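Local coordinates for NikO protein (Streptomyces tendae, PDB 4FQD) that is an enolpyruvyl transferase of the MurA subfamily, essential in biosynthesis of the nucleoside antibiotic nikkomycin, at residues G66-A71 / S90-A95; W271-V276 / L347-A352; E376-R381 / L416-A421. The protein carries 4 engineered substitutions. All coordinates share one frame; numbering follows the deposited sequence.

Contact 1: residues G66-A71 / S90-A95; sequences GEIFRA and SAWDRA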
# COMPACT_ATOMS: atom_id res chain seq x y z
N GLY A 66 3.09 -32.22 -21.28
CA GLY A 66 3.36 -33.04 -22.45
C GLY A 66 3.02 -34.49 -22.20
O GLY A 66 2.48 -35.17 -23.07
N GLU A 67 3.34 -34.97 -21.00
CA GLU A 67 3.06 -36.35 -20.63
C GLU A 67 1.56 -36.57 -20.44
O GLU A 67 1.03 -37.62 -20.81
CB GLU A 67 3.82 -36.74 -19.36
CG GLU A 67 5.33 -36.80 -19.53
CD GLU A 67 6.06 -37.05 -18.23
OE1 GLU A 67 5.39 -37.22 -17.19
OE2 GLU A 67 7.31 -37.07 -18.24
N ILE A 68 0.89 -35.58 -19.87
CA ILE A 68 -0.55 -35.65 -19.66
C ILE A 68 -1.29 -35.79 -20.99
O ILE A 68 -2.22 -36.59 -21.11
CB ILE A 68 -1.08 -34.41 -18.90
CG1 ILE A 68 -0.59 -34.44 -17.44
CG2 ILE A 68 -2.60 -34.35 -18.94
CD1 ILE A 68 -1.02 -33.23 -16.63
N PHE A 69 -0.87 -35.01 -21.98
CA PHE A 69 -1.47 -35.07 -23.31
C PHE A 69 -1.34 -36.46 -23.94
O PHE A 69 -2.32 -37.04 -24.39
CB PHE A 69 -0.83 -34.02 -24.23
CG PHE A 69 -1.59 -32.72 -24.29
CD1 PHE A 69 -1.78 -31.96 -23.14
CD2 PHE A 69 -2.10 -32.26 -25.49
CE1 PHE A 69 -2.48 -30.77 -23.20
CE2 PHE A 69 -2.80 -31.07 -25.55
CZ PHE A 69 -2.99 -30.32 -24.40
N ARG A 70 -0.12 -36.99 -23.96
CA ARG A 70 0.14 -38.29 -24.55
C ARG A 70 -0.54 -39.42 -23.78
O ARG A 70 -0.94 -40.43 -24.37
CB ARG A 70 1.65 -38.56 -24.64
CG ARG A 70 2.38 -37.64 -25.61
CD ARG A 70 3.84 -38.03 -25.73
NE ARG A 70 4.55 -37.94 -24.46
CZ ARG A 70 5.22 -36.87 -24.05
NH1 ARG A 70 5.28 -35.79 -24.82
NH2 ARG A 70 5.83 -36.87 -22.88
N ALA A 71 -0.68 -39.24 -22.47
CA ALA A 71 -1.33 -40.25 -21.63
C ALA A 71 -2.82 -40.33 -21.91
O ALA A 71 -3.46 -41.35 -21.64
CB ALA A 71 -1.07 -39.95 -20.16
N SER A 90 -6.84 -33.33 -30.54
CA SER A 90 -7.83 -33.89 -31.46
C SER A 90 -8.24 -35.30 -31.06
O SER A 90 -9.43 -35.62 -30.99
CB SER A 90 -7.29 -33.89 -32.89
OG SER A 90 -6.93 -32.59 -33.30
N ALA A 91 -7.25 -36.15 -30.80
CA ALA A 91 -7.51 -37.56 -30.48
C ALA A 91 -7.62 -37.81 -28.98
O ALA A 91 -7.43 -38.93 -28.52
CB ALA A 91 -6.43 -38.44 -31.09
N TRP A 92 -7.92 -36.75 -28.23
CA TRP A 92 -8.09 -36.86 -26.78
C TRP A 92 -9.31 -37.73 -26.47
O TRP A 92 -10.44 -37.35 -26.75
CB TRP A 92 -8.27 -35.47 -26.17
CG TRP A 92 -8.02 -35.41 -24.69
CD1 TRP A 92 -8.67 -36.11 -23.72
CD2 TRP A 92 -7.06 -34.58 -24.02
NE1 TRP A 92 -8.17 -35.78 -22.48
CE2 TRP A 92 -7.18 -34.84 -22.64
CE3 TRP A 92 -6.11 -33.65 -24.46
CZ2 TRP A 92 -6.38 -34.20 -21.69
CZ3 TRP A 92 -5.32 -33.02 -23.51
CH2 TRP A 92 -5.46 -33.30 -22.15
N ASP A 93 -9.07 -38.91 -25.89
CA ASP A 93 -10.16 -39.83 -25.58
C ASP A 93 -10.63 -39.69 -24.13
O ASP A 93 -10.33 -38.70 -23.47
CB ASP A 93 -9.77 -41.28 -25.89
CG ASP A 93 -8.55 -41.75 -25.11
OD1 ASP A 93 -8.50 -41.55 -23.88
OD2 ASP A 93 -7.64 -42.32 -25.74
N ARG A 94 -11.36 -40.69 -23.65
CA ARG A 94 -11.89 -40.64 -22.29
C ARG A 94 -11.48 -41.84 -21.44
O ARG A 94 -11.81 -42.99 -21.75
CB ARG A 94 -13.42 -40.50 -22.32
CG ARG A 94 -14.12 -41.49 -23.22
CD ARG A 94 -15.54 -41.04 -23.52
NE ARG A 94 -15.56 -39.82 -24.32
CZ ARG A 94 -16.65 -39.10 -24.58
NH1 ARG A 94 -17.82 -39.49 -24.10
NH2 ARG A 94 -16.57 -38.01 -25.32
N ALA A 95 -10.74 -41.56 -20.37
CA ALA A 95 -10.29 -42.59 -19.44
C ALA A 95 -9.81 -41.93 -18.15
O ALA A 95 -9.97 -40.73 -17.96
CB ALA A 95 -9.18 -43.41 -20.06
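Trp92 drives the edge of its indole into the flat face of Phe69, joining the loop that follows strand 84-88 to the last turns of helix 60-71. From CB the indole leaves with CG anti to the backbone N (chi1 -161°), which sends the benzo ring ahead toward the helix. Ala72, Ala74, and Leu115 and Arg118 of helix 112-118 also pack on the Trp92 side chain. At the far end CZ3 does most of the work. It stands 3.5 Å above the Phe69 ring plane, over the centre, and its distances to the six ring carbons differ little: Trp92 CZ3 is 3.6 Å from Phe69 CE1. The longest of the six runs from Trp92 CZ3 to Phe69 CD2, at 3.9 Å. The neighbouring atom, Trp92 CH2, is 4.0 Å from Phe69 CD1 and meets Ile68 CG2 at 4.4 Å, so the tip also borders an aliphatic branch one residue earlier on the helix.

With centroids 4.8 Å apart and planes at 76°, the pair is a T-shaped (edge-to-face) stack in which Trp92 supplies the edge and Phe69 the face. A backbone hydrogen bond between Asp93 and Ala72 ties the loop down beside it, just past the end of the helix. The three touching residues are buried, and the contact between the two segments is made wholly by carbon atoms. Its chemistry is therefore dispersion, probably supplemented by a weak C-H edge-to-pi term consistent with the steep angle of the planes.

Contact 2: residues W271-V276 / L347-A352; sequences WICAGV and LALLGA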
# COMPACT_ATOMS: atom_id res chain seq x y z
N TRP A 271 16.31 -11.14 -13.25
CA TRP A 271 17.57 -10.76 -13.88
C TRP A 271 17.89 -9.28 -13.70
O TRP A 271 19.06 -8.90 -13.59
CB TRP A 271 17.57 -11.13 -15.36
CG TRP A 271 17.69 -12.60 -15.60
CD1 TRP A 271 16.79 -13.41 -16.24
CD2 TRP A 271 18.78 -13.45 -15.20
NE1 TRP A 271 17.25 -14.70 -16.26
CE2 TRP A 271 18.47 -14.75 -15.63
CE3 TRP A 271 19.98 -13.23 -14.53
CZ2 TRP A 271 19.31 -15.84 -15.41
CZ3 TRP A 271 20.82 -14.30 -14.31
CH2 TRP A 271 20.49 -15.59 -14.75
N ILE A 272 16.86 -8.44 -13.66
CA ILE A 272 17.04 -7.02 -13.40
C ILE A 272 17.58 -6.84 -11.98
O ILE A 272 18.49 -6.04 -11.76
CB ILE A 272 15.72 -6.24 -13.56
CG1 ILE A 272 15.29 -6.23 -15.03
CG2 ILE A 272 15.87 -4.82 -13.05
CD1 ILE A 272 13.95 -5.56 -15.27
N CYS A 273 17.02 -7.59 -11.04
CA CYS A 273 17.49 -7.57 -9.66
C CYS A 273 18.94 -8.03 -9.57
O CYS A 273 19.74 -7.47 -8.83
CB CYS A 273 16.60 -8.46 -8.79
SG CYS A 273 17.15 -8.61 -7.07
N ALA A 274 19.27 -9.06 -10.35
CA ALA A 274 20.62 -9.61 -10.36
C ALA A 274 21.62 -8.64 -11.00
O ALA A 274 22.72 -8.45 -10.49
CB ALA A 274 20.64 -10.94 -11.09
N GLY A 275 21.22 -8.03 -12.11
CA GLY A 275 22.07 -7.09 -12.82
C GLY A 275 22.40 -5.85 -12.01
O GLY A 275 23.52 -5.35 -12.06
N VAL A 276 21.42 -5.36 -11.26
CA VAL A 276 21.60 -4.16 -10.45
C VAL A 276 22.54 -4.41 -9.27
O VAL A 276 23.36 -3.56 -8.93
CB VAL A 276 20.24 -3.62 -9.94
CG1 VAL A 276 20.44 -2.57 -8.86
CG2 VAL A 276 19.43 -3.06 -11.10
N LEU A 347 12.04 -7.23 -4.97
CA LEU A 347 11.96 -5.81 -4.63
C LEU A 347 12.36 -5.59 -3.18
O LEU A 347 12.86 -4.52 -2.82
CB LEU A 347 10.54 -5.29 -4.88
CG LEU A 347 10.06 -5.40 -6.33
CD1 LEU A 347 8.61 -4.99 -6.46
CD2 LEU A 347 10.94 -4.55 -7.24
N ALA A 348 12.15 -6.61 -2.35
CA ALA A 348 12.55 -6.56 -0.95
C ALA A 348 14.07 -6.56 -0.84
O ALA A 348 14.64 -5.85 -0.02
CB ALA A 348 11.96 -7.73 -0.19
N LEU A 349 14.72 -7.36 -1.69
CA LEU A 349 16.17 -7.43 -1.71
C LEU A 349 16.77 -6.11 -2.19
O LEU A 349 17.78 -5.65 -1.66
CB LEU A 349 16.64 -8.58 -2.60
CG LEU A 349 18.15 -8.77 -2.73
CD1 LEU A 349 18.79 -8.91 -1.36
CD2 LEU A 349 18.46 -9.98 -3.60
N LEU A 350 16.13 -5.50 -3.18
CA LEU A 350 16.55 -4.20 -3.68
C LEU A 350 16.38 -3.13 -2.61
O LEU A 350 17.14 -2.17 -2.55
CB LEU A 350 15.75 -3.82 -4.93
CG LEU A 350 16.06 -4.60 -6.21
CD1 LEU A 350 15.05 -4.26 -7.30
CD2 LEU A 350 17.47 -4.32 -6.68
N GLY A 351 15.36 -3.31 -1.76
CA GLY A 351 15.09 -2.37 -0.69
C GLY A 351 16.18 -2.36 0.36
O GLY A 351 16.36 -1.37 1.08
N ALA A 352 16.93 -3.46 0.46
CA ALA A 352 18.03 -3.56 1.40
C ALA A 352 19.18 -2.64 1.01
O ALA A 352 20.06 -2.34 1.82
CB ALA A 352 18.51 -5.00 1.50
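Cys273 and Leu350 bring the two backbones closest, their CA atoms 6.9 Å apart, and both residues point their CB atoms at the opposite helix. The first shell is short. Cys273 holds SG anti to its backbone nitrogen (chi1 176°), projecting the sulfur across the interface to 4.0 Å from Leu349 CD2; the same SG lies 4.2 Å from Leu350 CG. One turn further along helix 265-278, Val276 CG1 approaches Leu350 CD2 at 4.1 Å, and these two side chains cross at about a right angle. Leu350 thus meets residues at positions i and i+3 of its neighbour, while of segment 271-276 Leu349 meets just the sulfur.

The backbone geometry is consistent with this register. The axes of segments 271-276 and 347-351 pass 10.2 Å apart at their closest, with their N-to-C directions only 19° from parallel. Regular helical bonds keep the first segment in shape, among them Val276 N to Ile272 O at 3.0 Å, and a backbone bond between Val276 and Leu323 links its end to a loop.

Further out, neighbouring helices hem in the same side chains. Leu304 and Met307 of helix 298-307 pack on Leu350, and Leu417 of helix 409-419 touches Cys273. Near-parallel helices buried in this way fit the inside-out alpha/beta barrel of the EPSP synthase family, in which the helices form the interior of a domain and the sheets lie outside.

All four touching residues are buried, and their approaches are those of ordinary van der Waals packing. Here the cysteine sulfur serves as an apolar surface among leucine methyls, and cohesion rests on dispersion and shape.

Contact 3: residues E376-R381 / L416-A421; sequences EALGIR and LLAALA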
# COMPACT_ATOMS: atom_id res chain seq x y z
N GLU A 376 17.33 -12.47 6.91
CA GLU A 376 17.75 -11.94 8.20
C GLU A 376 19.11 -12.51 8.60
O GLU A 376 19.94 -11.81 9.19
CB GLU A 376 16.72 -12.28 9.28
CG GLU A 376 16.86 -11.48 10.56
CD GLU A 376 15.98 -10.25 10.57
OE1 GLU A 376 14.96 -10.24 9.84
OE2 GLU A 376 16.29 -9.29 11.31
N ALA A 377 19.33 -13.78 8.28
CA ALA A 377 20.57 -14.46 8.62
C ALA A 377 21.76 -13.88 7.87
O ALA A 377 22.90 -13.94 8.34
CB ALA A 377 20.45 -15.95 8.34
N LEU A 378 21.50 -13.30 6.69
CA LEU A 378 22.55 -12.73 5.87
C LEU A 378 22.94 -11.32 6.33
O LEU A 378 23.98 -10.80 5.94
CB LEU A 378 22.14 -12.71 4.40
CG LEU A 378 22.01 -14.08 3.72
CD1 LEU A 378 21.60 -13.91 2.27
CD2 LEU A 378 23.31 -14.86 3.83
N GLY A 379 22.09 -10.72 7.16
CA GLY A 379 22.36 -9.39 7.68
C GLY A 379 21.29 -8.38 7.34
O GLY A 379 21.29 -7.26 7.85
N ILE A 380 20.37 -8.78 6.47
CA ILE A 380 19.28 -7.91 6.05
C ILE A 380 18.24 -7.76 7.16
O ILE A 380 17.77 -8.75 7.72
CB ILE A 380 18.60 -8.44 4.77
CG1 ILE A 380 19.64 -8.64 3.67
CG2 ILE A 380 17.50 -7.49 4.31
CD1 ILE A 380 19.07 -9.18 2.38
N ARG A 381 17.89 -6.52 7.48
CA ARG A 381 16.95 -6.23 8.56
C ARG A 381 15.51 -6.21 8.05
O ARG A 381 15.15 -5.36 7.24
CB ARG A 381 17.27 -4.88 9.20
CG ARG A 381 18.74 -4.66 9.53
CD ARG A 381 19.11 -5.20 10.90
NE ARG A 381 20.16 -4.39 11.52
CZ ARG A 381 21.46 -4.57 11.31
NH1 ARG A 381 21.88 -5.54 10.50
NH2 ARG A 381 22.34 -3.79 11.92
N LEU A 416 19.39 -17.00 -3.30
CA LEU A 416 20.56 -17.31 -4.11
C LEU A 416 21.23 -16.03 -4.60
O LEU A 416 22.46 -15.95 -4.64
CB LEU A 416 20.16 -18.19 -5.30
CG LEU A 416 21.28 -18.63 -6.25
CD1 LEU A 416 22.41 -19.29 -5.47
CD2 LEU A 416 20.73 -19.58 -7.30
N LEU A 417 20.43 -15.04 -4.96
CA LEU A 417 20.95 -13.76 -5.42
C LEU A 417 21.62 -13.00 -4.28
O LEU A 417 22.68 -12.40 -4.45
CB LEU A 417 19.83 -12.90 -6.02
CG LEU A 417 19.14 -13.44 -7.27
CD1 LEU A 417 18.09 -12.46 -7.76
CD2 LEU A 417 20.16 -13.73 -8.36
N ALA A 418 21.00 -13.04 -3.10
CA ALA A 418 21.53 -12.37 -1.93
C ALA A 418 22.82 -13.03 -1.44
O ALA A 418 23.74 -12.36 -0.98
CB ALA A 418 20.49 -12.34 -0.81
N ALA A 419 22.88 -14.35 -1.57
CA ALA A 419 24.06 -15.11 -1.16
C ALA A 419 25.26 -14.77 -2.05
O ALA A 419 26.40 -14.76 -1.58
CB ALA A 419 23.77 -16.60 -1.21
N LEU A 420 24.99 -14.50 -3.32
CA LEU A 420 26.05 -14.16 -4.27
C LEU A 420 26.67 -12.80 -3.97
O LEU A 420 27.73 -12.47 -4.49
CB LEU A 420 25.51 -14.20 -5.70
CG LEU A 420 25.22 -15.59 -6.28
CD1 LEU A 420 24.50 -15.48 -7.61
CD2 LEU A 420 26.50 -16.38 -6.43
N ALA A 421 25.99 -12.01 -3.14
CA ALA A 421 26.50 -10.70 -2.75
C ALA A 421 27.43 -10.82 -1.55
O ALA A 421 28.31 -9.98 -1.34
CB ALA A 421 25.36 -9.75 -2.45
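Leu378 against Ala418 is a small apolar side-chain contact between the C-terminal turn of helix 372-378 and the last part of helix 409-419, inside a lobe of the inverse alpha/beta barrel; Ala419 is met through its backbone N. The first helix terminates in a Schellman motif: Gly379 leaves helical geometry with a positive phi of 121°, and two bonds run back into the last turn. One of the turn's backbone bonds goes from Gly379 N to Glu376 O at 3.2 Å. The motif turns the chain directly after Leu378, sending it on toward strand 382-385, and backbone bonds from Leu378 to His398 and Arg399 secure the same corner from another loop.

Leu378 is the last residue before this reversal, and its CB points at helix 409-419. The nearest CA atoms, those of Leu378 and Ala419, are 7.6 Å apart; the facing residues are alanines, and the leucine methyl lies against the CB of one of them. Its CG sits anti to the carbonyl carbon, beside the backbone nitrogen (chi1 -67°), and a fully extended chi2 carries CD1 outward to the other helix. Ile380, beyond the glycine, also directs its CB this way, but its side chain comes no nearer than 4.7 Å and packs on Leu349 and Cys395. A single methyl makes the touch: Leu378 CD1 lies 3.6 Å from Ala418 CB, 4.0 Å from Ala418 C and 4.1 Å from Ala419 N.

Overall arrangement
The contacts follow one another along the chain, each closing before the next opens. Contact 1 lies on the opposite side of the chain's centre from the other two: its centre is 42 Å from that of contact 2 and 45 Å from that of contact 3, with nearest atoms about 23 and 25 Å away. Contacts 2 and 3 are 11 Å apart between centres and touch: Leu349 CD1 is 3.8 Å from Ile380 CD1, and Ala274 CB is 3.9 Å from Leu417 CD2. They thus adjoin in one buried region, made by helices 265-278, 344-351 and 409-419 with the loop after 372-378, while contact 1 probably lies in the other lobe, as in two-lobed MurA relatives.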